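Local coordinates for hypothetical protein SA0798 (Staphylococcus aureus subsp. aureus N315, PDB 1XG8) that is of unknown function but has a thioredoxin-like fold, consistent with a thiol-disulfide redox role, at residues 85-90 and 103-107; 32-36 and 49-53; 21-25 and 92-96; 26-31 and 80-84. The contacts are given in a common frame with arbitrary orientation. Numbering follows the deposited sequence.

Contact 1 of 4, residues 85-90 and 103-107; sequences MNDEYV and FIDQK
A beta hairpin with a two-residue loop faces a helix. M85 to E88 forms a type I' turn, with N86 (63/38) and D87 (69/11) at positive phi, closed by M85 N to E88 O (3.1 Å) and E88 N to M85 O (3.2 Å). Strand 88-90 and helix 103-107 run at 127°, axes 11.3 Å apart; the CA atoms of V90 and F103 are 6.9 Å apart, those of M85 and I104 9.1 Å. Over the face of F103 (chi1 t, chi2 85°), V90 CG2 (chi1 t) makes a CH-pi contact, 3.6 Å from the ring centroid. At the ring edge lie E88 OE1, 3.5 Å from F103 CZ, and M85 CE, 3.2 Å from F103 CE2; M85, chi1 and chi2 t and chi3 p, also brings CE to 4.0 Å from I104 CG1. K107 (chi1 m) runs out through chi2 and chi3 t and bends at chi4 p, so that K107 NZ forms a salt bridge with E88 OE1 (chi1 m, chi2 t, chi3 -58°) at 2.9 Å. M85 and I104 also touch F48 of strand 48-54. This is the C-terminal hairpin and helix of a thioredoxin-like fold, the helix packed across one face of the sheet beside helix 28-42.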
loop_
_atom_site.group_PDB
_atom_site.type_symbol
_atom_site.label_atom_id
_atom_site.label_comp_id
_atom_site.label_asym_id
_atom_site.label_seq_id
_atom_site.Cartn_x
_atom_site.Cartn_y
_atom_site.Cartn_z
ATOM N N MET A 85 -3.985 1.821 -2.987
ATOM C CA MET A 85 -5.119 2.519 -2.380
ATOM C C MET A 85 -6.245 2.521 -3.396
ATOM O O MET A 85 -6.124 3.110 -4.470
ATOM C CB MET A 85 -4.767 3.954 -1.999
ATOM C CG MET A 85 -5.956 4.704 -1.392
ATOM S SD MET A 85 -5.560 6.356 -0.780
ATOM C CE MET A 85 -5.417 7.252 -2.303
ATOM N N ASN A 86 -7.330 1.839 -3.048
ATOM C CA ASN A 86 -8.476 1.722 -3.932
ATOM C C ASN A 86 -8.049 0.970 -5.191
ATOM O O ASN A 86 -8.475 1.290 -6.301
ATOM C CB ASN A 86 -9.025 3.113 -4.262
ATOM C CG ASN A 86 -9.706 3.765 -3.063
ATOM O OD1 ASN A 86 -9.742 4.990 -2.946
ATOM N ND2 ASN A 86 -10.257 2.942 -2.172
ATOM N N ASP A 87 -7.194 -0.035 -4.988
ATOM C CA ASP A 87 -6.677 -0.882 -6.064
ATOM C C ASP A 87 -5.722 -0.217 -7.037
ATOM O O ASP A 87 -5.405 -0.789 -8.077
ATOM C CB ASP A 87 -7.823 -1.504 -6.859
ATOM C CG ASP A 87 -8.488 -2.637 -6.122
ATOM O OD1 ASP A 87 -7.787 -3.614 -5.776
ATOM O OD2 ASP A 87 -9.712 -2.555 -5.886
ATOM N N GLU A 88 -5.265 0.985 -6.711
ATOM C CA GLU A 88 -4.335 1.690 -7.580
ATOM C C GLU A 88 -2.922 1.562 -7.010
ATOM O O GLU A 88 -2.734 1.639 -5.793
ATOM C CB GLU A 88 -4.717 3.167 -7.675
ATOM C CG GLU A 88 -6.149 3.415 -8.108
ATOM C CD GLU A 88 -6.504 4.890 -8.109
ATOM O OE1 GLU A 88 -6.384 5.546 -7.047
ATOM O OE2 GLU A 88 -6.907 5.395 -9.178
ATOM N N TYR A 89 -1.936 1.366 -7.885
ATOM C CA TYR A 89 -0.549 1.241 -7.455
ATOM C C TYR A 89 -0.048 2.544 -6.852
ATOM O O TYR A 89 -0.184 3.610 -7.453
ATOM C CB TYR A 89 0.351 0.877 -8.633
ATOM C CG TYR A 89 1.830 1.041 -8.334
ATOM C CD1 TYR A 89 2.495 0.167 -7.469
ATOM C CD2 TYR A 89 2.557 2.096 -8.889
ATOM C CE1 TYR A 89 3.842 0.345 -7.165
ATOM C CE2 TYR A 89 3.900 2.281 -8.594
ATOM C CZ TYR A 89 4.535 1.407 -7.734
ATOM O OH TYR A 89 5.858 1.603 -7.444
ATOM N N VAL A 90 0.540 2.450 -5.664
ATOM C CA VAL A 90 1.085 3.622 -4.992
ATOM C C VAL A 90 2.599 3.505 -4.813
ATOM O O VAL A 90 3.341 4.359 -5.282
ATOM C CB VAL A 90 0.414 3.836 -3.620
ATOM C CG1 VAL A 90 1.110 4.952 -2.867
ATOM C CG2 VAL A 90 -1.056 4.175 -3.814
ATOM N N PHE A 103 0.649 11.114 -3.467
ATOM C CA PHE A 103 -0.382 10.356 -4.172
ATOM C C PHE A 103 -1.763 10.817 -3.689
ATOM O O PHE A 103 -2.670 11.027 -4.484
ATOM C CB PHE A 103 -0.221 8.856 -3.911
ATOM C CG PHE A 103 -1.221 7.999 -4.646
ATOM C CD1 PHE A 103 -0.985 7.603 -5.958
ATOM C CD2 PHE A 103 -2.412 7.603 -4.028
ATOM C CE1 PHE A 103 -1.921 6.817 -6.652
ATOM C CE2 PHE A 103 -3.356 6.819 -4.713
ATOM C CZ PHE A 103 -3.108 6.425 -6.030
ATOM N N ILE A 104 -1.916 10.972 -2.379
ATOM C CA ILE A 104 -3.182 11.417 -1.811
ATOM C C ILE A 104 -3.402 12.905 -2.080
ATOM O O ILE A 104 -4.474 13.305 -2.552
ATOM C CB ILE A 104 -3.226 11.160 -0.290
ATOM C CG1 ILE A 104 -3.241 9.657 -0.028
ATOM C CG2 ILE A 104 -4.464 11.812 0.329
ATOM C CD1 ILE A 104 -3.164 9.314 1.433
ATOM N N ASP A 105 -2.388 13.720 -1.789
ATOM C CA ASP A 105 -2.475 15.166 -2.017
ATOM C C ASP A 105 -2.907 15.478 -3.438
ATOM O O ASP A 105 -3.746 16.350 -3.668
ATOM C CB ASP A 105 -1.130 15.832 -1.755
ATOM C CG ASP A 105 -0.772 15.845 -0.293
ATOM O OD1 ASP A 105 -1.633 15.469 0.539
ATOM O OD2 ASP A 105 0.369 16.242 0.029
ATOM N N GLN A 106 -2.321 14.762 -4.389
ATOM C CA GLN A 106 -2.643 14.952 -5.789
ATOM C C GLN A 106 -4.140 14.770 -6.000
ATOM O O GLN A 106 -4.750 15.520 -6.760
ATOM C CB GLN A 106 -1.860 13.954 -6.646
ATOM C CG GLN A 106 -2.054 14.119 -8.139
ATOM C CD GLN A 106 -3.461 13.773 -8.585
ATOM O OE1 GLN A 106 -4.035 12.769 -8.151
ATOM N NE2 GLN A 106 -4.023 14.596 -9.464
ATOM N N LYS A 107 -4.728 13.780 -5.328
ATOM C CA LYS A 107 -6.165 13.517 -5.445
ATOM C C LYS A 107 -6.992 14.648 -4.837
ATOM O O LYS A 107 -7.938 15.135 -5.454
ATOM C CB LYS A 107 -6.517 12.193 -4.761
ATOM C CG LYS A 107 -6.381 10.976 -5.661
ATOM C CD LYS A 107 -6.371 9.698 -4.844
ATOM C CE LYS A 107 -6.891 8.510 -5.638
ATOM N NZ LYS A 107 -6.332 8.440 -7.003
#

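Contact 2 of 4, residues 32-36 and 49-53; sequences YDWLQ and KYTYI
Helix 32-36 lies over strand 49-53 nearly antiparallel (172°), axes 9.9 Å apart, with CA pairs Y32-Y52 at 7.2 Å and Q36-Y50 at 7.5 Å. Y32, chi1 t and chi2 -92°, lays its ring along the strand: Y32 CE2 is 3.3 Å from T51 C and 3.4 Å from Y52 N. Y52 CB makes a CH-pi contact over the Y32 face, 3.8 Å from the centroid, and the Y52 ring (chi1 t) presents its edge to that face in a T-shaped pair, centroids 5.7 Å apart and planes at 62°. One turn on, L35 (chi1 t, chi2 p) has its CA-to-CB bond toward the strand, CG 4.5 Å from Y50 CE2. Q36 CG (chi1 m, chi2 t) makes a CH-pi contact with the Y50 face (chi1 m, chi2 75°), 3.3 Å from the centroid and 10° off the normal. The two segments belong to the beta-alpha-beta unit 8-14, 28-42, 48-54: strand 49-53 pairs in parallel with strand 8-14, whose V10 and V12 touch L35 and Y32, while L35 also touches I100 of helix 97-110.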
loop_
_atom_site.group_PDB
_atom_site.type_symbol
_atom_site.label_atom_id
_atom_site.label_comp_id
_atom_site.label_asym_id
_atom_site.label_seq_id
_atom_site.Cartn_x
_atom_site.Cartn_y
_atom_site.Cartn_z
ATOM N N TYR A 32 3.003 -1.596 7.160
ATOM C CA TYR A 32 1.581 -1.686 7.425
ATOM C C TYR A 32 1.236 -1.023 8.759
ATOM O O TYR A 32 0.213 -0.362 8.891
ATOM C CB TYR A 32 1.160 -3.151 7.418
ATOM C CG TYR A 32 -0.308 -3.392 7.682
ATOM C CD1 TYR A 32 -0.775 -3.612 8.977
ATOM C CD2 TYR A 32 -1.226 -3.439 6.633
ATOM C CE1 TYR A 32 -2.121 -3.884 9.224
ATOM C CE2 TYR A 32 -2.577 -3.706 6.868
ATOM C CZ TYR A 32 -3.014 -3.936 8.167
ATOM O OH TYR A 32 -4.323 -4.283 8.406
ATOM N N ASP A 33 2.095 -1.187 9.750
ATOM C CA ASP A 33 1.838 -0.578 11.046
ATOM C C ASP A 33 2.148 0.907 11.042
ATOM O O ASP A 33 1.551 1.673 11.791
ATOM C CB ASP A 33 2.680 -1.254 12.119
ATOM C CG ASP A 33 2.172 -2.627 12.464
ATOM O OD1 ASP A 33 2.909 -3.372 13.148
ATOM O OD2 ASP A 33 1.033 -2.954 12.055
ATOM N N TRP A 34 3.101 1.301 10.203
ATOM C CA TRP A 34 3.526 2.692 10.084
ATOM C C TRP A 34 2.512 3.520 9.313
ATOM O O TRP A 34 2.169 4.634 9.693
ATOM C CB TRP A 34 4.865 2.713 9.370
ATOM C CG TRP A 34 5.248 4.008 8.765
ATOM C CD1 TRP A 34 5.804 5.079 9.400
ATOM C CD2 TRP A 34 5.218 4.334 7.371
ATOM N NE1 TRP A 34 6.138 6.045 8.487
ATOM C CE2 TRP A 34 5.790 5.614 7.233
ATOM C CE3 TRP A 34 4.769 3.663 6.226
ATOM C CZ2 TRP A 34 5.930 6.241 5.989
ATOM C CZ3 TRP A 34 4.907 4.286 4.985
ATOM C CH2 TRP A 34 5.485 5.561 4.878
ATOM N N LEU A 35 2.036 2.944 8.222
ATOM C CA LEU A 35 1.074 3.585 7.339
ATOM C C LEU A 35 -0.198 4.054 8.057
ATOM O O LEU A 35 -0.679 5.170 7.835
ATOM C CB LEU A 35 0.725 2.601 6.222
ATOM C CG LEU A 35 0.196 3.098 4.889
ATOM C CD1 LEU A 35 1.144 4.117 4.277
ATOM C CD2 LEU A 35 0.046 1.899 3.983
ATOM N N GLN A 36 -0.730 3.207 8.930
ATOM C CA GLN A 36 -1.949 3.530 9.650
ATOM C C GLN A 36 -1.896 4.827 10.454
ATOM O O GLN A 36 -2.749 5.692 10.277
ATOM C CB GLN A 36 -2.360 2.340 10.529
ATOM C CG GLN A 36 -3.084 1.250 9.731
ATOM C CD GLN A 36 -2.912 -0.155 10.289
ATOM O OE1 GLN A 36 -1.797 -0.648 10.416
ATOM N NE2 GLN A 36 -4.022 -0.812 10.605
ATOM N N LYS A 49 -9.414 2.180 5.319
ATOM C CA LYS A 49 -9.639 0.849 5.860
ATOM C C LYS A 49 -8.385 0.100 5.419
ATOM O O LYS A 49 -8.027 0.127 4.241
ATOM C CB LYS A 49 -10.909 0.216 5.269
ATOM C CG LYS A 49 -10.966 0.207 3.746
ATOM C CD LYS A 49 -12.252 -0.426 3.222
ATOM C CE LYS A 49 -13.480 0.336 3.702
ATOM N NZ LYS A 49 -14.745 -0.237 3.148
ATOM N N TYR A 50 -7.706 -0.547 6.359
ATOM C CA TYR A 50 -6.467 -1.247 6.035
ATOM C C TYR A 50 -6.548 -2.763 5.962
ATOM O O TYR A 50 -7.267 -3.401 6.724
ATOM C CB TYR A 50 -5.374 -0.844 7.033
ATOM C CG TYR A 50 -5.173 0.649 7.116
ATOM C CD1 TYR A 50 -6.096 1.456 7.777
ATOM C CD2 TYR A 50 -4.079 1.265 6.502
ATOM C CE1 TYR A 50 -5.940 2.841 7.827
ATOM C CE2 TYR A 50 -3.915 2.653 6.545
ATOM C CZ TYR A 50 -4.853 3.432 7.210
ATOM O OH TYR A 50 -4.718 4.800 7.247
ATOM N N THR A 51 -5.792 -3.331 5.033
ATOM C CA THR A 51 -5.748 -4.771 4.863
ATOM C C THR A 51 -4.337 -5.216 4.520
ATOM O O THR A 51 -3.632 -4.560 3.754
ATOM C CB THR A 51 -6.682 -5.249 3.735
ATOM O OG1 THR A 51 -8.029 -4.861 4.026
ATOM C CG2 THR A 51 -6.610 -6.770 3.601
ATOM N N TYR A 52 -3.932 -6.336 5.100
ATOM C CA TYR A 52 -2.614 -6.890 4.851
ATOM C C TYR A 52 -2.783 -8.246 4.200
ATOM O O TYR A 52 -3.514 -9.104 4.693
ATOM C CB TYR A 52 -1.832 -7.043 6.155
ATOM C CG TYR A 52 -0.513 -7.784 6.001
ATOM C CD1 TYR A 52 0.546 -7.234 5.276
ATOM C CD2 TYR A 52 -0.323 -9.033 6.600
ATOM C CE1 TYR A 52 1.759 -7.908 5.155
ATOM C CE2 TYR A 52 0.889 -9.715 6.484
ATOM C CZ TYR A 52 1.923 -9.146 5.764
ATOM O OH TYR A 52 3.121 -9.816 5.670
ATOM N N ILE A 53 -2.100 -8.424 3.079
ATOM C CA ILE A 53 -2.161 -9.667 2.338
ATOM C C ILE A 53 -0.787 -10.315 2.208
ATOM O O ILE A 53 0.109 -9.800 1.533
ATOM C CB ILE A 53 -2.769 -9.429 0.943
ATOM C CG1 ILE A 53 -4.251 -9.088 1.100
ATOM C CG2 ILE A 53 -2.564 -10.649 0.055
ATOM C CD1 ILE A 53 -4.917 -8.699 -0.185
#

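Contact 3 of 4, residues 21-25 and 92-96; sequences SCVNA and DGYIQ
The ring of Y94 overlaps C22, whose CB stands over one face, 3.6 Å from the ring centroid and 20° off the normal. The shortest side-chain pair of the two residues is C22 CB to Y94 CZ at 3.4 Å; the sulfur lies farther out, SG 5.0 Å from the centroid, a loose Cys sulfur-aromatic contact set by a chi1 of 31°, between wells. Y94 (chi1 m, chi2 -63°) extends across the loop, bringing OH within 3.4 Å of C22 CA, and A25 CB rests 3.2 Å from Y94 CD1. Both segments are irregular: A25 N to C22 O (3.4 Å) is only a weak bond, and the CA atoms pair as C22-G93 (6.2 Å) and A25-Y94 (5.8 Å). G93, at 76/-111, passes its CA 3.8 Å from C22 SG. No hydrogen bond crosses between the segments; they meet by packing, while G93 is backbone-bonded to P81. C22 ends a Cys-x-x-Cys sequence, consistent with the cysteine motif of thioredoxin-like proteins, in the loop between strand 8-14 and helix 28-42. Residues 92-96 leave strand 88-92 and end at Q96, N-cap of helix 97-110, with I95 turned onto P81 and I83.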
loop_
_atom_site.group_PDB
_atom_site.type_symbol
_atom_site.label_atom_id
_atom_site.label_comp_id
_atom_site.label_asym_id
_atom_site.label_seq_id
_atom_site.Cartn_x
_atom_site.Cartn_y
_atom_site.Cartn_z
ATOM N N SER A 21 15.111 -8.237 -3.327
ATOM C CA SER A 21 15.495 -7.005 -4.013
ATOM C C SER A 21 15.609 -5.747 -3.153
ATOM O O SER A 21 16.100 -4.717 -3.617
ATOM C CB SER A 21 14.537 -6.740 -5.170
ATOM O OG SER A 21 14.672 -7.741 -6.162
ATOM N N CYS A 22 15.152 -5.815 -1.913
ATOM C CA CYS A 22 15.249 -4.679 -1.018
ATOM C C CYS A 22 15.425 -5.205 0.384
ATOM O O CYS A 22 14.572 -5.047 1.257
ATOM C CB CYS A 22 14.015 -3.784 -1.124
ATOM S SG CYS A 22 12.500 -4.623 -1.540
ATOM N N VAL A 23 16.574 -5.844 0.562
ATOM C CA VAL A 23 16.996 -6.465 1.807
ATOM C C VAL A 23 17.019 -5.537 3.011
ATOM O O VAL A 23 16.571 -5.910 4.091
ATOM C CB VAL A 23 18.413 -7.063 1.633
ATOM C CG1 VAL A 23 18.964 -7.519 2.966
ATOM C CG2 VAL A 23 18.370 -8.217 0.639
ATOM N N ASN A 24 17.544 -4.332 2.827
ATOM C CA ASN A 24 17.651 -3.392 3.936
ATOM C C ASN A 24 16.391 -2.599 4.268
ATOM O O ASN A 24 16.275 -2.054 5.365
ATOM C CB ASN A 24 18.803 -2.417 3.675
ATOM C CG ASN A 24 20.142 -3.115 3.563
ATOM O OD1 ASN A 24 20.512 -3.911 4.429
ATOM N ND2 ASN A 24 20.881 -2.816 2.498
ATOM N N ALA A 25 15.449 -2.539 3.328
ATOM C CA ALA A 25 14.219 -1.777 3.520
ATOM C C ALA A 25 13.291 -2.307 4.609
ATOM O O ALA A 25 13.387 -3.465 5.023
ATOM C CB ALA A 25 13.466 -1.687 2.205
ATOM N N ASP A 92 6.045 0.361 -4.025
ATOM C CA ASP A 92 6.499 -1.011 -3.802
ATOM C C ASP A 92 7.979 -1.101 -3.421
ATOM O O ASP A 92 8.809 -0.388 -3.975
ATOM C CB ASP A 92 6.236 -1.884 -5.050
ATOM C CG ASP A 92 7.120 -1.517 -6.243
ATOM O OD1 ASP A 92 7.087 -0.351 -6.672
ATOM O OD2 ASP A 92 7.840 -2.398 -6.771
ATOM N N GLY A 93 8.299 -1.976 -2.471
ATOM C CA GLY A 93 9.682 -2.166 -2.060
ATOM C C GLY A 93 10.218 -1.059 -1.179
ATOM O O GLY A 93 9.827 -0.941 -0.020
ATOM N N TYR A 94 11.140 -0.270 -1.714
ATOM C CA TYR A 94 11.681 0.851 -0.971
ATOM C C TYR A 94 10.560 1.893 -1.064
ATOM O O TYR A 94 10.129 2.256 -2.161
ATOM C CB TYR A 94 12.971 1.346 -1.635
ATOM C CG TYR A 94 14.164 0.441 -1.402
ATOM C CD1 TYR A 94 14.654 0.237 -0.117
ATOM C CD2 TYR A 94 14.792 -0.223 -2.460
ATOM C CE1 TYR A 94 15.736 -0.607 0.121
ATOM C CE2 TYR A 94 15.884 -1.074 -2.235
ATOM C CZ TYR A 94 16.347 -1.259 -0.935
ATOM O OH TYR A 94 17.416 -2.095 -0.666
ATOM N N ILE A 95 10.072 2.367 0.077
ATOM C CA ILE A 95 8.965 3.310 0.065
ATOM C C ILE A 95 9.234 4.607 0.814
ATOM O O ILE A 95 9.657 4.591 1.965
ATOM C CB ILE A 95 7.699 2.636 0.654
ATOM C CG1 ILE A 95 7.305 1.447 -0.222
ATOM C CG2 ILE A 95 6.552 3.634 0.760
ATOM C CD1 ILE A 95 6.363 0.498 0.445
ATOM N N GLN A 96 8.987 5.729 0.141
ATOM C CA GLN A 96 9.174 7.041 0.741
ATOM C C GLN A 96 7.837 7.617 1.162
ATOM O O GLN A 96 6.819 7.403 0.506
ATOM C CB GLN A 96 9.835 8.011 -0.234
ATOM C CG GLN A 96 11.335 7.853 -0.376
ATOM C CD GLN A 96 11.939 8.941 -1.244
ATOM O OE1 GLN A 96 11.664 10.121 -1.049
ATOM N NE2 GLN A 96 12.768 8.549 -2.202
#

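Contact 4 of 4, residues 26-31 and 80-84; sequences PTSKDI and YPLIT
Residues 26-31 enter a helix: P26 and T27 are extended (psi 142° and 170°), T27 takes the N-cap position, and S28-I31 form the first helical turn with I31 N to T27 O at 3.2 Å. In the other segment, Y80 (-139/153) is joined to P81 by a cis peptide bond, after which L82-T84 run as a strand. The segments come nearest at S28 and P81, CA atoms 4.6 Å apart, with P26 O 3.7 Å from P81 CD. A cis-proline just before the third strand, facing the start of the first helix near a Cys-x-x-Cys sequence, is a hallmark of the thioredoxin fold; Y80 here touches C19, the first cysteine. The P81 ring points at the helix and meets I31, P81 CG to I31 CG1 3.7 Å. I31 (chi1 and chi2 m) also turns CG2 toward I83 CD1, 3.7 Å away. S28 OG (chi1 m) lies near the Y80 ring edge, 3.4 Å from Y80 CD1, and a weak hydrogen bond links A15 N and S28 OG. Y80 (chi1 p) hydrogen-bonds through OH to V17 O.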
loop_
_atom_site.group_PDB
_atom_site.type_symbol
_atom_site.label_atom_id
_atom_site.label_comp_id
_atom_site.label_asym_id
_atom_site.label_seq_id
_atom_site.Cartn_x
_atom_site.Cartn_y
_atom_site.Cartn_z
ATOM N N PRO A 26 12.384 -1.444 5.096
ATOM C CA PRO A 26 11.419 -1.802 6.141
ATOM C C PRO A 26 10.552 -2.983 5.708
ATOM O O PRO A 26 10.153 -3.082 4.548
ATOM C CB PRO A 26 10.609 -0.522 6.314
ATOM C CG PRO A 26 11.618 0.541 6.031
ATOM C CD PRO A 26 12.328 0.002 4.807
ATOM N N THR A 27 10.262 -3.867 6.652
ATOM C CA THR A 27 9.457 -5.052 6.398
ATOM C C THR A 27 8.016 -4.701 5.997
ATOM O O THR A 27 7.599 -3.553 6.104
ATOM C CB THR A 27 9.434 -5.945 7.647
ATOM O OG1 THR A 27 9.305 -7.315 7.254
ATOM C CG2 THR A 27 8.268 -5.592 8.532
ATOM N N SER A 28 7.257 -5.696 5.541
ATOM C CA SER A 28 5.871 -5.473 5.134
ATOM C C SER A 28 5.003 -5.086 6.319
ATOM O O SER A 28 4.190 -4.172 6.224
ATOM C CB SER A 28 5.296 -6.723 4.466
ATOM O OG SER A 28 5.907 -6.963 3.211
ATOM N N LYS A 29 5.176 -5.782 7.439
ATOM C CA LYS A 29 4.388 -5.492 8.633
ATOM C C LYS A 29 4.753 -4.143 9.249
ATOM O O LYS A 29 3.892 -3.459 9.791
ATOM C CB LYS A 29 4.551 -6.606 9.668
ATOM C CG LYS A 29 3.964 -7.954 9.246
ATOM C CD LYS A 29 4.149 -8.994 10.345
ATOM C CE LYS A 29 3.594 -10.344 9.933
ATOM N NZ LYS A 29 3.674 -11.348 11.041
ATOM N N ASP A 30 6.022 -3.755 9.159
ATOM C CA ASP A 30 6.452 -2.463 9.697
ATOM C C ASP A 30 5.701 -1.355 8.958
ATOM O O ASP A 30 5.097 -0.473 9.581
ATOM C CB ASP A 30 7.963 -2.245 9.507
ATOM C CG ASP A 30 8.813 -3.223 10.309
ATOM O OD1 ASP A 30 8.416 -3.582 11.440
ATOM O OD2 ASP A 30 9.890 -3.623 9.810
ATOM N N ILE A 31 5.763 -1.413 7.627
ATOM C CA ILE A 31 5.102 -0.456 6.742
ATOM C C ILE A 31 3.599 -0.419 7.020
ATOM O O ILE A 31 2.992 0.653 7.107
ATOM C CB ILE A 31 5.335 -0.847 5.262
ATOM C CG1 ILE A 31 6.818 -0.672 4.908
ATOM C CG2 ILE A 31 4.420 -0.035 4.343
ATOM C CD1 ILE A 31 7.348 0.761 5.033
ATOM N N TYR A 80 7.909 -6.007 -2.694
ATOM C CA TYR A 80 6.998 -5.863 -1.572
ATOM C C TYR A 80 7.858 -5.458 -0.371
ATOM O O TYR A 80 9.050 -5.764 -0.318
ATOM C CB TYR A 80 6.227 -7.165 -1.319
ATOM C CG TYR A 80 7.085 -8.298 -0.828
ATOM C CD1 TYR A 80 7.439 -8.401 0.521
ATOM C CD2 TYR A 80 7.564 -9.260 -1.712
ATOM C CE1 TYR A 80 8.246 -9.430 0.973
ATOM C CE2 TYR A 80 8.376 -10.294 -1.269
ATOM C CZ TYR A 80 8.711 -10.370 0.075
ATOM O OH TYR A 80 9.512 -11.394 0.504
ATOM N N PRO A 81 7.267 -4.753 0.605
ATOM C CA PRO A 81 5.859 -4.332 0.634
ATOM C C PRO A 81 5.363 -3.574 -0.591
ATOM O O PRO A 81 6.090 -2.784 -1.180
ATOM C CB PRO A 81 5.783 -3.468 1.893
ATOM C CG PRO A 81 7.172 -2.887 1.983
ATOM C CD PRO A 81 8.022 -4.106 1.694
ATOM N N LEU A 82 4.120 -3.847 -0.976
ATOM C CA LEU A 82 3.487 -3.150 -2.086
ATOM C C LEU A 82 2.270 -2.465 -1.476
ATOM O O LEU A 82 1.486 -3.096 -0.764
ATOM C CB LEU A 82 3.039 -4.123 -3.183
ATOM C CG LEU A 82 2.169 -3.530 -4.307
ATOM C CD1 LEU A 82 2.981 -2.605 -5.194
ATOM C CD2 LEU A 82 1.596 -4.663 -5.142
ATOM N N ILE A 83 2.133 -1.169 -1.732
ATOM C CA ILE A 83 1.009 -0.416 -1.209
ATOM C C ILE A 83 0.063 -0.035 -2.334
ATOM O O ILE A 83 0.504 0.414 -3.392
ATOM C CB ILE A 83 1.468 0.902 -0.526
ATOM C CG1 ILE A 83 2.440 0.597 0.615
ATOM C CG2 ILE A 83 0.256 1.658 0.001
ATOM C CD1 ILE A 83 2.727 1.770 1.532
ATOM N N THR A 84 -1.233 -0.243 -2.120
ATOM C CA THR A 84 -2.228 0.160 -3.111
ATOM C C THR A 84 -3.368 0.825 -2.363
ATOM O O THR A 84 -3.660 0.468 -1.223
ATOM C CB THR A 84 -2.820 -1.021 -3.938
ATOM O OG1 THR A 84 -3.520 -1.910 -3.071
ATOM C CG2 THR A 84 -1.731 -1.770 -4.688
#

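How the contacts relate
Contacts 3 and 4, centres 8 Å apart, lie at the Cys-x-x-Cys and cis-proline region, the probable active site if the protein works as thioredoxin relatives do: G93 N is 2.7 Å from P81 O, a probable hydrogen bond, and C22 SG lies 3.8 Å from Y80 O. Contact 2 lies 8 Å from contact 4 on the same helix 28-42, and L35 CD2 meets I83 CD1 at 3.6 Å. Contact 1 sits across the centre of the chain from contact 4, 15 Å between centres, but the sheet joins them through V90 N and I83 O (3.1 Å, a probable hydrogen bond). Contact 1 is 19 Å from contact 3, although V90 and D92 almost adjoin along strand 88-92.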